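Local coordinates for beta-L-arabinobiosidase (Bacteroides thetaiotaomicron, PDB 5MQR), which probably hydrolyses glycosidic bonds in complex plant pectin as a beta-L-arabinobiosidase, in a long chain that also carries a sialidase-like beta propeller, at residues 892-898 and 960-965; 904-908 and 966-970; 755-759 and 832-836; 718-722 and 1023-1027. All blocks are in the same frame, centred on the assembly; numbering follows the deposited sequence.

Overall arrangement
All four contacts lie on the same side of the chain's centre, in the helical region of the C-terminal half. Contacts 1 and 2 are neighbours, their centres about 11 Å apart, and touch where Phe961 and Trp892 pack on Trp907. Contact 1 uses the C-terminal end of helix 948-964 and Tyr965, contact 2 the loop that follows, and their segments alternate along the chain (892-898, 904-908, 960-965, 966-970). Contact 3, between helices 754-765 and 820-839, comes earlier, its centre about 17 Å from that of contact 1, which it touches through Phe894 and Asp756. Contact 4 opens first and closes last, joining helix 712-719 to helix 1022-1029, the last helix of the chain.

Contact 1: residues 892-898 and 960-965; sequences WYFNLPD and NFMNNY
Trp892, Phe961 and Tyr965 form an aromatic cluster of two edge-to-face pairs. The edge of Phe961 is turned toward a face of Trp892, their planes 71° apart, and the edge of Trp892 is in turn directed at a face of Tyr965, where Trp892 CD1 lies 3.7 Å from Tyr965 CZ. With CG anti to the backbone N (chi1 -177°), Phe961 runs alongside Trp892 and points the same way. Pro897, a compact, rigid ring whose CH2 groups are apolar, rests CG over the indole, toward its rim. Round the rim of Tyr965, near its plane, stand Asn895 OD1 and the carbonyl oxygens of Pro897 and Asp898. The phenol ends in a hydrogen bond, Tyr965 OH to Pro897 O at 2.7 Å, so one face is met by the indole edge and the hydroxyl is tethered. Tyr965 is the first residue to leave helical geometry after helix 948-964. The facing helix 890-893 ends in a Schellman motif in which Asn895, with positive phi, is the C-prime residue; asparagine tolerates this conformation well. Asn895 N returns to Trp892 O, and the same oxygen takes a second, nearly straight bond on a lone pair, from Asn960 ND2 at 2.9 Å. Asn960 OD1 accepts from Arg1033 NH2 and, weakly, from a water that also accepts from Asn895 ND2. Another amide bond, Asn964 ND2 to Asn895 OD1, is equally long, but the donor stands 42° above the carbonyl plane. Trp907 packs on both Trp892 and Phe961, extending the cluster.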
loop_
_atom_site.group_PDB
_atom_site.type_symbol
_atom_site.label_atom_id
_atom_site.label_comp_id
_atom_site.label_asym_id
_atom_site.label_seq_id
_atom_site.Cartn_x
_atom_site.Cartn_y
_atom_site.Cartn_z
ATOM N N TRP A 892 -1.435 -36.236 -9.384
ATOM C CA TRP A 892 -0.816 -35.012 -8.851
ATOM C C TRP A 892 -1.777 -34.044 -8.136
ATOM O O TRP A 892 -1.338 -33.212 -7.358
ATOM C CB TRP A 892 -0.077 -34.242 -9.942
ATOM C CG TRP A 892 1.169 -34.903 -10.320
ATOM C CD1 TRP A 892 2.353 -34.850 -9.655
ATOM C CD2 TRP A 892 1.373 -35.752 -11.438
ATOM N NE1 TRP A 892 3.284 -35.588 -10.299
ATOM C CE2 TRP A 892 2.721 -36.150 -11.408
ATOM C CE3 TRP A 892 0.560 -36.180 -12.492
ATOM C CZ2 TRP A 892 3.280 -36.983 -12.370
ATOM C CZ3 TRP A 892 1.110 -37.028 -13.459
ATOM C CH2 TRP A 892 2.460 -37.421 -13.383
ATOM N N TYR A 893 -3.066 -34.149 -8.393
ATOM C CA TYR A 893 -4.082 -33.445 -7.591
ATOM C C TYR A 893 -3.944 -33.767 -6.095
ATOM O O TYR A 893 -4.271 -32.939 -5.253
ATOM C CB TYR A 893 -5.491 -33.808 -8.091
ATOM C CG TYR A 893 -6.609 -32.990 -7.550
ATOM C CD1 TYR A 893 -7.139 -33.270 -6.318
ATOM C CD2 TYR A 893 -7.195 -31.981 -8.309
ATOM C CE1 TYR A 893 -8.168 -32.512 -5.796
ATOM C CE2 TYR A 893 -8.249 -31.232 -7.817
ATOM C CZ TYR A 893 -8.737 -31.503 -6.549
ATOM O OH TYR A 893 -9.791 -30.788 -6.010
ATOM N N PHE A 894 -3.453 -34.961 -5.778
ATOM C CA PHE A 894 -3.270 -35.380 -4.394
ATOM C C PHE A 894 -1.817 -35.619 -4.050
ATOM O O PHE A 894 -1.518 -36.278 -3.059
ATOM C CB PHE A 894 -4.105 -36.639 -4.124
ATOM C CG PHE A 894 -5.525 -36.505 -4.534
ATOM C CD1 PHE A 894 -6.460 -35.953 -3.678
ATOM C CD2 PHE A 894 -5.928 -36.896 -5.785
ATOM C CE1 PHE A 894 -7.789 -35.798 -4.073
ATOM C CE2 PHE A 894 -7.249 -36.752 -6.186
ATOM C CZ PHE A 894 -8.187 -36.207 -5.329
ATOM N N ASN A 895 -0.914 -35.067 -4.848
ATOM C CA ASN A 895 0.532 -35.287 -4.679
ATOM C C ASN A 895 0.897 -36.777 -4.502
ATOM O O ASN A 895 1.752 -37.127 -3.695
ATOM C CB ASN A 895 1.060 -34.447 -3.500
ATOM C CG ASN A 895 0.828 -32.960 -3.700
ATOM O OD1 ASN A 895 1.464 -32.333 -4.531
ATOM N ND2 ASN A 895 -0.089 -32.403 -2.957
ATOM N N LEU A 896 0.232 -37.639 -5.270
ATOM C CA LEU A 896 0.458 -39.078 -5.170
ATOM C C LEU A 896 1.849 -39.505 -5.646
ATOM O O LEU A 896 2.534 -40.243 -4.935
ATOM C CB LEU A 896 -0.652 -39.854 -5.907
ATOM C CG LEU A 896 -0.707 -41.380 -5.809
ATOM C CD1 LEU A 896 -2.073 -41.904 -6.239
ATOM C CD2 LEU A 896 0.369 -42.033 -6.658
ATOM N N PRO A 897 2.261 -39.090 -6.863
ATOM C CA PRO A 897 3.517 -39.692 -7.359
ATOM C C PRO A 897 4.752 -39.254 -6.582
ATOM O O PRO A 897 4.745 -38.204 -5.954
ATOM C CB PRO A 897 3.591 -39.208 -8.815
ATOM C CG PRO A 897 2.157 -38.890 -9.166
ATOM C CD PRO A 897 1.631 -38.257 -7.907
ATOM N N ASP A 898 5.765 -40.113 -6.615
ATOM C CA ASP A 898 7.122 -39.804 -6.195
ATOM C C ASP A 898 7.756 -38.692 -7.003
ATOM O O ASP A 898 7.314 -38.364 -8.110
ATOM C CB ASP A 898 8.025 -41.050 -6.350
ATOM C CG ASP A 898 7.754 -42.082 -5.298
ATOM O OD1 ASP A 898 7.608 -41.650 -4.134
ATOM O OD2 ASP A 898 7.684 -43.302 -5.615
ATOM N N ASN A 960 0.203 -28.211 -8.099
ATOM C CA ASN A 960 0.838 -29.051 -7.077
ATOM C C ASN A 960 2.209 -29.500 -7.539
ATOM O O ASN A 960 3.182 -29.434 -6.792
ATOM C CB ASN A 960 -0.012 -30.280 -6.756
ATOM C CG ASN A 960 -1.218 -29.963 -5.896
ATOM O OD1 ASN A 960 -1.326 -28.899 -5.275
ATOM N ND2 ASN A 960 -2.132 -30.914 -5.835
ATOM N N PHE A 961 2.250 -29.970 -8.780
ATOM C CA PHE A 961 3.469 -30.426 -9.411
ATOM C C PHE A 961 4.498 -29.311 -9.413
ATOM O O PHE A 961 5.634 -29.534 -9.023
ATOM C CB PHE A 961 3.184 -30.857 -10.839
ATOM C CG PHE A 961 4.372 -31.421 -11.560
ATOM C CD1 PHE A 961 4.992 -32.598 -11.111
ATOM C CD2 PHE A 961 4.826 -30.829 -12.757
ATOM C CE1 PHE A 961 6.056 -33.127 -11.813
ATOM C CE2 PHE A 961 5.887 -31.371 -13.457
ATOM C CZ PHE A 961 6.507 -32.502 -12.978
HETATM N N MSE A 962 4.083 -28.111 -9.804
HETATM C CA MSE A 962 5.019 -26.984 -9.879
HETATM C C MSE A 962 5.467 -26.485 -8.525
HETATM O O MSE A 962 6.609 -26.025 -8.373
HETATM C CB MSE A 962 4.405 -25.866 -10.691
HETATM C CG MSE A 962 4.386 -26.285 -12.157
HETATM SE SE MSE A 962 3.449 -24.934 -13.238
HETATM C CE MSE A 962 4.922 -23.637 -13.276
ATOM N N ASN A 963 4.595 -26.571 -7.530
ATOM C CA ASN A 963 4.956 -26.182 -6.173
ATOM C C ASN A 963 5.753 -27.231 -5.401
ATOM O O ASN A 963 6.645 -26.858 -4.658
ATOM C CB ASN A 963 3.714 -25.835 -5.348
ATOM C CG ASN A 963 3.246 -24.435 -5.581
ATOM O OD1 ASN A 963 3.681 -23.522 -4.879
ATOM N ND2 ASN A 963 2.369 -24.239 -6.574
ATOM N N ASN A 964 5.421 -28.518 -5.550
ATOM C CA ASN A 964 5.892 -29.536 -4.607
ATOM C C ASN A 964 6.941 -30.481 -5.179
ATOM O O ASN A 964 7.497 -31.257 -4.439
ATOM C CB ASN A 964 4.701 -30.338 -4.049
ATOM C CG ASN A 964 3.677 -29.464 -3.363
ATOM O OD1 ASN A 964 4.009 -28.433 -2.793
ATOM N ND2 ASN A 964 2.423 -29.865 -3.422
ATOM N N TYR A 965 7.231 -30.403 -6.478
ATOM C CA TYR A 965 8.117 -31.363 -7.138
ATOM C C TYR A 965 9.295 -30.608 -7.780
ATOM O O TYR A 965 9.097 -29.529 -8.325
ATOM C CB TYR A 965 7.355 -32.169 -8.200
ATOM C CG TYR A 965 6.325 -33.141 -7.642
ATOM C CD1 TYR A 965 5.142 -32.689 -7.045
ATOM C CD2 TYR A 965 6.523 -34.526 -7.733
ATOM C CE1 TYR A 965 4.205 -33.585 -6.536
ATOM C CE2 TYR A 965 5.600 -35.416 -7.230
ATOM C CZ TYR A 965 4.443 -34.942 -6.631
ATOM O OH TYR A 965 3.534 -35.834 -6.133
HETATM O O HOH W 1 -1.152 -29.600 -2.684
#

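Contact 2: residues 904-908 and 966-970; sequences EVAWK and PQTVL
Glu904 reaches across to the loop after helix 948-964 with its chain extended beyond CG, and both carboxylate oxygens meet the opposite segment. OE1 accepts two weak hydrogen bonds from one residue, Thr968 N at 3.3 Å, almost straight, and Thr968 OG1 at 3.5 Å; threonine supplies a backbone and a side-chain donor together. The same Glu904 OE1 lies 3.3 Å from Val969 CG2. On the other oxygen, Glu904 OE2 stands 3.1 Å from Pro966 O, and both are acceptors. Beyond the carboxylate the contact is apolar. Val969, with CG1 anti to its backbone N (chi1 166°), sends that methyl to Lys908 CG at 3.8 Å while CG2 turns to Glu904; a beta-branched residue thus serves two neighbours at once. Leu970 crosses Trp907 at about a right angle, its CD1 lying 3.9 Å from Trp907 CE3. The indole is itself held by stacking on Tyr889. Behind this shell Gln967 shapes the loop: its OE1 accepts Leu970 N at 2.6 Å in the carbonyl plane, and its NE2 is returned to Leu970 O. A single amide side chain therefore folds 967-970 round itself and sets Val969 and Leu970 against the other segment. The weak bonds to OE1 and the paired acceptors at OE2 suggest that polar grip is modest here, and that the apolar packing of Val969 and Leu970 probably carries much of the attachment.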
loop_
_atom_site.group_PDB
_atom_site.type_symbol
_atom_site.label_atom_id
_atom_site.label_comp_id
_atom_site.label_asym_id
_atom_site.label_seq_id
_atom_site.Cartn_x
_atom_site.Cartn_y
_atom_site.Cartn_z
ATOM N N GLU A 904 7.808 -37.020 -14.561
ATOM C CA GLU A 904 7.810 -35.641 -15.148
ATOM C C GLU A 904 7.334 -35.604 -16.587
ATOM O O GLU A 904 6.558 -34.740 -16.977
ATOM C CB GLU A 904 9.217 -35.000 -15.177
ATOM C CG GLU A 904 9.756 -34.462 -13.858
ATOM C CD GLU A 904 10.901 -33.427 -14.012
ATOM O OE1 GLU A 904 10.991 -32.716 -15.048
ATOM O OE2 GLU A 904 11.708 -33.304 -13.049
ATOM N N VAL A 905 7.841 -36.536 -17.374
ATOM C CA VAL A 905 7.633 -36.517 -18.808
ATOM C C VAL A 905 6.134 -36.478 -19.188
ATOM O O VAL A 905 5.802 -35.908 -20.207
ATOM C CB VAL A 905 8.382 -37.689 -19.471
ATOM C CG1 VAL A 905 7.676 -38.993 -19.185
ATOM C CG2 VAL A 905 8.518 -37.485 -20.967
ATOM N N ALA A 906 5.240 -37.025 -18.357
ATOM C CA ALA A 906 3.782 -36.891 -18.564
ATOM C C ALA A 906 3.299 -35.450 -18.785
ATOM O O ALA A 906 2.405 -35.184 -19.584
ATOM C CB ALA A 906 3.015 -37.518 -17.399
ATOM N N TRP A 907 3.922 -34.529 -18.070
ATOM C CA TRP A 907 3.555 -33.132 -18.134
ATOM C C TRP A 907 3.962 -32.432 -19.440
ATOM O O TRP A 907 3.492 -31.324 -19.707
ATOM C CB TRP A 907 4.106 -32.389 -16.910
ATOM C CG TRP A 907 3.365 -32.757 -15.685
ATOM C CD1 TRP A 907 3.775 -33.583 -14.693
ATOM C CD2 TRP A 907 2.067 -32.316 -15.334
ATOM N NE1 TRP A 907 2.802 -33.695 -13.732
ATOM C CE2 TRP A 907 1.741 -32.916 -14.097
ATOM C CE3 TRP A 907 1.139 -31.473 -15.941
ATOM C CZ2 TRP A 907 0.520 -32.696 -13.458
ATOM C CZ3 TRP A 907 -0.079 -31.251 -15.307
ATOM C CH2 TRP A 907 -0.372 -31.856 -14.073
ATOM N N LYS A 908 4.798 -33.070 -20.258
ATOM C CA LYS A 908 5.146 -32.505 -21.561
ATOM C C LYS A 908 3.934 -32.408 -22.478
ATOM O O LYS A 908 3.900 -31.546 -23.351
ATOM C CB LYS A 908 6.259 -33.302 -22.248
ATOM C CG LYS A 908 7.596 -33.144 -21.559
ATOM C CD LYS A 908 8.742 -33.787 -22.327
ATOM C CE LYS A 908 10.062 -33.448 -21.640
ATOM N NZ LYS A 908 11.255 -33.873 -22.436
ATOM N N PRO A 966 10.522 -31.165 -7.692
ATOM C CA PRO A 966 11.658 -30.563 -8.386
ATOM C C PRO A 966 11.542 -30.929 -9.860
ATOM O O PRO A 966 11.620 -32.083 -10.236
ATOM C CB PRO A 966 12.873 -31.226 -7.730
ATOM C CG PRO A 966 12.374 -32.582 -7.313
ATOM C CD PRO A 966 10.877 -32.465 -7.087
ATOM N N GLN A 967 11.375 -29.933 -10.687
ATOM C CA GLN A 967 10.638 -30.095 -11.901
ATOM C C GLN A 967 11.190 -29.111 -12.899
ATOM O O GLN A 967 11.320 -27.951 -12.583
ATOM C CB GLN A 967 9.213 -29.763 -11.499
ATOM C CG GLN A 967 8.180 -29.740 -12.558
ATOM C CD GLN A 967 8.201 -28.514 -13.413
ATOM O OE1 GLN A 967 8.258 -28.644 -14.615
ATOM N NE2 GLN A 967 8.142 -27.333 -12.816
ATOM N N THR A 968 11.525 -29.567 -14.096
ATOM C CA THR A 968 12.134 -28.692 -15.115
ATOM C C THR A 968 11.334 -28.651 -16.428
ATOM O O THR A 968 11.800 -28.075 -17.410
ATOM C CB THR A 968 13.583 -29.141 -15.428
ATOM O OG1 THR A 968 13.561 -30.520 -15.798
ATOM C CG2 THR A 968 14.504 -28.961 -14.197
ATOM N N VAL A 969 10.135 -29.220 -16.442
ATOM C CA VAL A 969 9.346 -29.320 -17.665
ATOM C C VAL A 969 8.451 -28.082 -17.932
ATOM O O VAL A 969 8.324 -27.641 -19.063
ATOM C CB VAL A 969 8.552 -30.647 -17.653
ATOM C CG1 VAL A 969 7.452 -30.678 -18.704
ATOM C CG2 VAL A 969 9.510 -31.810 -17.887
ATOM N N LEU A 970 7.862 -27.519 -16.892
ATOM C CA LEU A 970 6.861 -26.480 -17.009
ATOM C C LEU A 970 7.335 -25.162 -16.384
ATOM O O LEU A 970 7.798 -25.150 -15.248
ATOM C CB LEU A 970 5.597 -26.929 -16.289
ATOM C CG LEU A 970 4.887 -28.158 -16.842
ATOM C CD1 LEU A 970 3.718 -28.511 -15.939
ATOM C CD2 LEU A 970 4.415 -27.890 -18.264
#

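Contact 3: residues 755-759 and 832-836; sequences ADAVL and ALSIM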
loop_
_atom_site.group_PDB
_atom_site.type_symbol
_atom_site.label_atom_id
_atom_site.label_comp_id
_atom_site.label_asym_id
_atom_site.label_seq_id
_atom_site.Cartn_x
_atom_site.Cartn_y
_atom_site.Cartn_z
ATOM N N ALA A 755 -13.181 -36.589 1.435
ATOM C CA ALA A 755 -12.382 -36.497 2.651
ATOM C C ALA A 755 -11.195 -35.577 2.412
ATOM O O ALA A 755 -10.912 -34.717 3.239
ATOM C CB ALA A 755 -11.933 -37.851 3.145
ATOM N N ASP A 756 -10.533 -35.717 1.267
ATOM C CA ASP A 756 -9.496 -34.734 0.866
ATOM C C ASP A 756 -10.029 -33.321 0.835
ATOM O O ASP A 756 -9.361 -32.436 1.312
ATOM C CB ASP A 756 -8.877 -35.071 -0.485
ATOM C CG ASP A 756 -8.033 -33.965 -1.044
ATOM O OD1 ASP A 756 -6.818 -33.927 -0.737
ATOM O OD2 ASP A 756 -8.600 -33.153 -1.817
ATOM N N ALA A 757 -11.215 -33.117 0.270
ATOM C CA ALA A 757 -11.817 -31.789 0.203
ATOM C C ALA A 757 -12.164 -31.200 1.580
ATOM O O ALA A 757 -11.971 -30.015 1.788
ATOM C CB ALA A 757 -13.043 -31.784 -0.715
ATOM N N VAL A 758 -12.661 -32.014 2.506
ATOM C CA VAL A 758 -12.934 -31.547 3.863
ATOM C C VAL A 758 -11.643 -31.154 4.606
ATOM O O VAL A 758 -11.628 -30.122 5.289
ATOM C CB VAL A 758 -13.775 -32.563 4.674
ATOM C CG1 VAL A 758 -13.763 -32.240 6.169
ATOM C CG2 VAL A 758 -15.193 -32.556 4.157
ATOM N N LEU A 759 -10.579 -31.943 4.484
ATOM C CA LEU A 759 -9.299 -31.521 5.019
ATOM C C LEU A 759 -8.802 -30.212 4.323
ATOM O O LEU A 759 -8.313 -29.299 5.009
ATOM C CB LEU A 759 -8.268 -32.641 4.929
ATOM C CG LEU A 759 -6.881 -32.320 5.501
ATOM C CD1 LEU A 759 -6.978 -31.996 6.986
ATOM C CD2 LEU A 759 -5.912 -33.464 5.250
ATOM N N ALA A 832 -5.879 -38.027 3.675
ATOM C CA ALA A 832 -6.545 -36.977 4.440
ATOM C C ALA A 832 -7.105 -37.523 5.746
ATOM O O ALA A 832 -6.994 -36.870 6.775
ATOM C CB ALA A 832 -7.643 -36.320 3.619
ATOM N N LEU A 833 -7.696 -38.713 5.701
ATOM C CA LEU A 833 -8.220 -39.327 6.908
ATOM C C LEU A 833 -7.106 -39.719 7.880
ATOM O O LEU A 833 -7.318 -39.656 9.070
ATOM C CB LEU A 833 -9.128 -40.530 6.584
ATOM C CG LEU A 833 -10.564 -40.142 6.199
ATOM C CD1 LEU A 833 -11.243 -41.253 5.427
ATOM C CD2 LEU A 833 -11.389 -39.802 7.432
ATOM N N SER A 834 -5.929 -40.100 7.379
ATOM C CA SER A 834 -4.776 -40.355 8.237
ATOM C C SER A 834 -4.384 -39.111 9.019
ATOM O O SER A 834 -4.250 -39.151 10.246
ATOM C CB SER A 834 -3.572 -40.841 7.432
ATOM O OG SER A 834 -2.512 -41.203 8.302
ATOM N N ILE A 835 -4.212 -38.012 8.290
ATOM C CA ILE A 835 -3.958 -36.696 8.904
ATOM C C ILE A 835 -5.053 -36.332 9.918
ATOM O O ILE A 835 -4.734 -35.901 11.009
ATOM C CB ILE A 835 -3.746 -35.598 7.841
ATOM C CG1 ILE A 835 -2.394 -35.803 7.141
ATOM C CG2 ILE A 835 -3.814 -34.198 8.454
ATOM C CD1 ILE A 835 -2.264 -35.103 5.802
HETATM N N MSE A 836 -6.320 -36.564 9.598
HETATM C CA MSE A 836 -7.407 -36.294 10.560
HETATM C C MSE A 836 -7.338 -37.165 11.789
HETATM O O MSE A 836 -7.796 -36.764 12.846
HETATM C CB MSE A 836 -8.805 -36.396 9.927
HETATM C CG MSE A 836 -8.974 -35.247 8.934
HETATM SE SE MSE A 836 -10.754 -35.264 8.081
HETATM C CE MSE A 836 -10.275 -35.965 6.308
#
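Ala832 is the close point of this contact: its CB lies 3.7 Å from Asp756 CA and equally near Ala755 O, and the two backbones approach to 5.1 Å between the CA atoms of Asp756 and Ala832. The small alanine methyl lets them come this near. Leu759 closes round the same alanine, CD2 at 3.7 Å from Ala832 CB; its CG anti to the backbone N (chi1 -178°) directs the branch over the partner helix. Selenomethionine Met836 bends at its last torsion, which brings CE to 3.4 Å from Ala755 O and beside Ala755 CB. Leu759 and Met836 thus reach across beside the alanine contact. Helices 754-765 and 820-839 cross here at 48° with axes 9.3 Å apart, an oblique helix-to-helix packing within the helical glycoside hydrolase domain, consistent with the (alpha/alpha)6 toroid of six-hairpin glycosidases. Ile835, partly exposed, still packs its CG2 3.9 Å from Leu759 CD2 and shares Leu1036 with that leucine. Looser contact is found at Ala755, whose CB meets Leu833 CG at 4.1 Å, and at the partly exposed Asp756, which turns its CB away and bonds its carboxylate to Tyr717.

Contact 4: residues 718-722 and 1023-1027; sequences ESRWL and DLMIT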
loop_
_atom_site.group_PDB
_atom_site.type_symbol
_atom_site.label_atom_id
_atom_site.label_comp_id
_atom_site.label_asym_id
_atom_site.label_seq_id
_atom_site.Cartn_x
_atom_site.Cartn_y
_atom_site.Cartn_z
ATOM N N GLU A 718 -13.703 -24.683 -4.006
ATOM C CA GLU A 718 -14.043 -23.317 -4.364
ATOM C C GLU A 718 -14.649 -22.565 -3.194
ATOM O O GLU A 718 -14.255 -21.428 -2.922
ATOM C CB GLU A 718 -15.015 -23.263 -5.530
ATOM C CG GLU A 718 -15.171 -21.877 -6.175
ATOM C CD GLU A 718 -14.139 -21.596 -7.265
ATOM O OE1 GLU A 718 -13.060 -22.238 -7.254
ATOM O OE2 GLU A 718 -14.414 -20.744 -8.147
ATOM N N SER A 719 -15.609 -23.182 -2.523
ATOM C CA SER A 719 -16.389 -22.498 -1.506
ATOM C C SER A 719 -15.650 -22.296 -0.195
ATOM O O SER A 719 -16.118 -21.544 0.656
ATOM C CB SER A 719 -17.696 -23.230 -1.249
ATOM O OG SER A 719 -18.437 -23.355 -2.459
ATOM N N ARG A 720 -14.503 -22.953 -0.015
ATOM C CA ARG A 720 -13.764 -22.840 1.246
ATOM C C ARG A 720 -13.253 -21.420 1.497
ATOM O O ARG A 720 -12.917 -21.101 2.631
ATOM C CB ARG A 720 -12.625 -23.857 1.330
ATOM C CG ARG A 720 -11.473 -23.601 0.363
ATOM C CD ARG A 720 -10.471 -24.745 0.390
ATOM N NE ARG A 720 -9.524 -24.660 -0.729
ATOM C CZ ARG A 720 -8.289 -25.173 -0.736
ATOM N NH1 ARG A 720 -7.802 -25.786 0.336
ATOM N NH2 ARG A 720 -7.517 -25.039 -1.820
ATOM N N TRP A 721 -13.217 -20.584 0.448
ATOM C CA TRP A 721 -12.750 -19.195 0.532
ATOM C C TRP A 721 -13.801 -18.182 0.943
ATOM O O TRP A 721 -13.468 -17.023 1.204
ATOM C CB TRP A 721 -12.095 -18.768 -0.798
ATOM C CG TRP A 721 -10.963 -19.653 -1.145
ATOM C CD1 TRP A 721 -10.971 -20.656 -2.069
ATOM C CD2 TRP A 721 -9.668 -19.683 -0.532
ATOM N NE1 TRP A 721 -9.758 -21.282 -2.094
ATOM C CE2 TRP A 721 -8.940 -20.714 -1.151
ATOM C CE3 TRP A 721 -9.049 -18.936 0.480
ATOM C CZ2 TRP A 721 -7.635 -21.024 -0.799
ATOM C CZ3 TRP A 721 -7.747 -19.244 0.832
ATOM C CH2 TRP A 721 -7.047 -20.286 0.184
ATOM N N LEU A 722 -15.063 -18.605 0.994
ATOM C CA LEU A 722 -16.152 -17.741 1.416
ATOM C C LEU A 722 -16.014 -17.477 2.905
ATOM O O LEU A 722 -15.838 -18.402 3.693
ATOM C CB LEU A 722 -17.511 -18.374 1.126
ATOM C CG LEU A 722 -17.845 -18.719 -0.317
ATOM C CD1 LEU A 722 -19.195 -19.405 -0.342
ATOM C CD2 LEU A 722 -17.808 -17.504 -1.230
ATOM N N ASP A 1023 -10.534 -20.978 -6.838
ATOM C CA ASP A 1023 -9.589 -21.735 -6.054
ATOM C C ASP A 1023 -8.249 -21.774 -6.747
ATOM O O ASP A 1023 -7.211 -21.768 -6.097
ATOM C CB ASP A 1023 -10.050 -23.148 -5.778
ATOM C CG ASP A 1023 -9.074 -23.892 -4.900
ATOM O OD1 ASP A 1023 -8.745 -23.389 -3.789
ATOM O OD2 ASP A 1023 -8.584 -24.937 -5.346
ATOM N N LEU A 1024 -8.290 -21.821 -8.072
ATOM C CA LEU A 1024 -7.076 -21.834 -8.908
ATOM C C LEU A 1024 -6.415 -20.461 -8.886
ATOM O O LEU A 1024 -5.190 -20.363 -8.830
ATOM C CB LEU A 1024 -7.395 -22.203 -10.360
ATOM C CG LEU A 1024 -8.283 -23.423 -10.611
ATOM C CD1 LEU A 1024 -8.596 -23.516 -12.096
ATOM C CD2 LEU A 1024 -7.620 -24.709 -10.113
HETATM N N MSE A 1025 -7.228 -19.409 -8.941
HETATM C CA MSE A 1025 -6.721 -18.044 -8.868
HETATM C C MSE A 1025 -5.973 -17.830 -7.561
HETATM O O MSE A 1025 -4.859 -17.342 -7.560
HETATM C CB MSE A 1025 -7.846 -17.024 -9.007
HETATM C CG MSE A 1025 -8.569 -17.040 -10.354
HETATM SE SE MSE A 1025 -7.436 -16.195 -11.719
HETATM C CE MSE A 1025 -7.810 -14.361 -11.086
ATOM N N ILE A 1026 -6.580 -18.250 -6.457
ATOM C CA ILE A 1026 -6.058 -18.022 -5.125
ATOM C C ILE A 1026 -4.856 -18.909 -4.791
ATOM O O ILE A 1026 -3.855 -18.424 -4.225
ATOM C CB ILE A 1026 -7.171 -18.203 -4.084
ATOM C CG1 ILE A 1026 -8.218 -17.099 -4.258
ATOM C CG2 ILE A 1026 -6.617 -18.163 -2.657
ATOM C CD1 ILE A 1026 -9.519 -17.343 -3.509
ATOM N N THR A 1027 -4.936 -20.195 -5.119
ATOM C CA THR A 1027 -3.892 -21.136 -4.705
ATOM C C THR A 1027 -2.805 -21.393 -5.735
ATOM O O THR A 1027 -1.749 -21.907 -5.365
ATOM C CB THR A 1027 -4.452 -22.515 -4.264
ATOM O OG1 THR A 1027 -5.092 -23.155 -5.370
ATOM C CG2 THR A 1027 -5.418 -22.362 -3.130
#
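A type I turn from Ser719 to Leu722, following on helix 712-719, lies against helix 1022-1029, which widens to a pi-type turn at 1025-1027; Glu718 and Asp1023 are 5.0 Å apart at CA. Glu718 bends at chi2 (87°), which lays its OE1 2.9 Å from Asp1023 N, the donor coming from above the carboxylate plane (50° out of it), and its carboxylate also accepts from the backbone N-H groups of Phe1021 and Asn1022. A glutamate suits this helix start, where successive N-H groups have no partner within the helix. Asp1023 is the other polar centre. Its OD1 takes Trp721 NE1 on its anti lone pair at 2.9 Å, nearly straight at 171°, and Arg720 NH2 on the syn side at 2.8 Å, part of a salt bridge. Arg720 NE, weakly bonded to Asp1023 OD1 as well, gives to Tyr717 O, and NH1 to Ala760 O. The indole is flanked on two faces: Ile1026 CG2 sits 3.5 Å from the centroid of the six-membered ring in a CH-pi contact, and Arg720 CG lies on the opposite face. Thr1027 adds CG2 at 3.5 Å from Trp721 CZ2, while its OG1 holds Asp1023 O at 2.6 Å. In this buried setting the arginine charge probably compensates the aspartate, and the N-H donors gathered round Glu718 would balance its negative end, so that the joint can be polar without exposure to solvent.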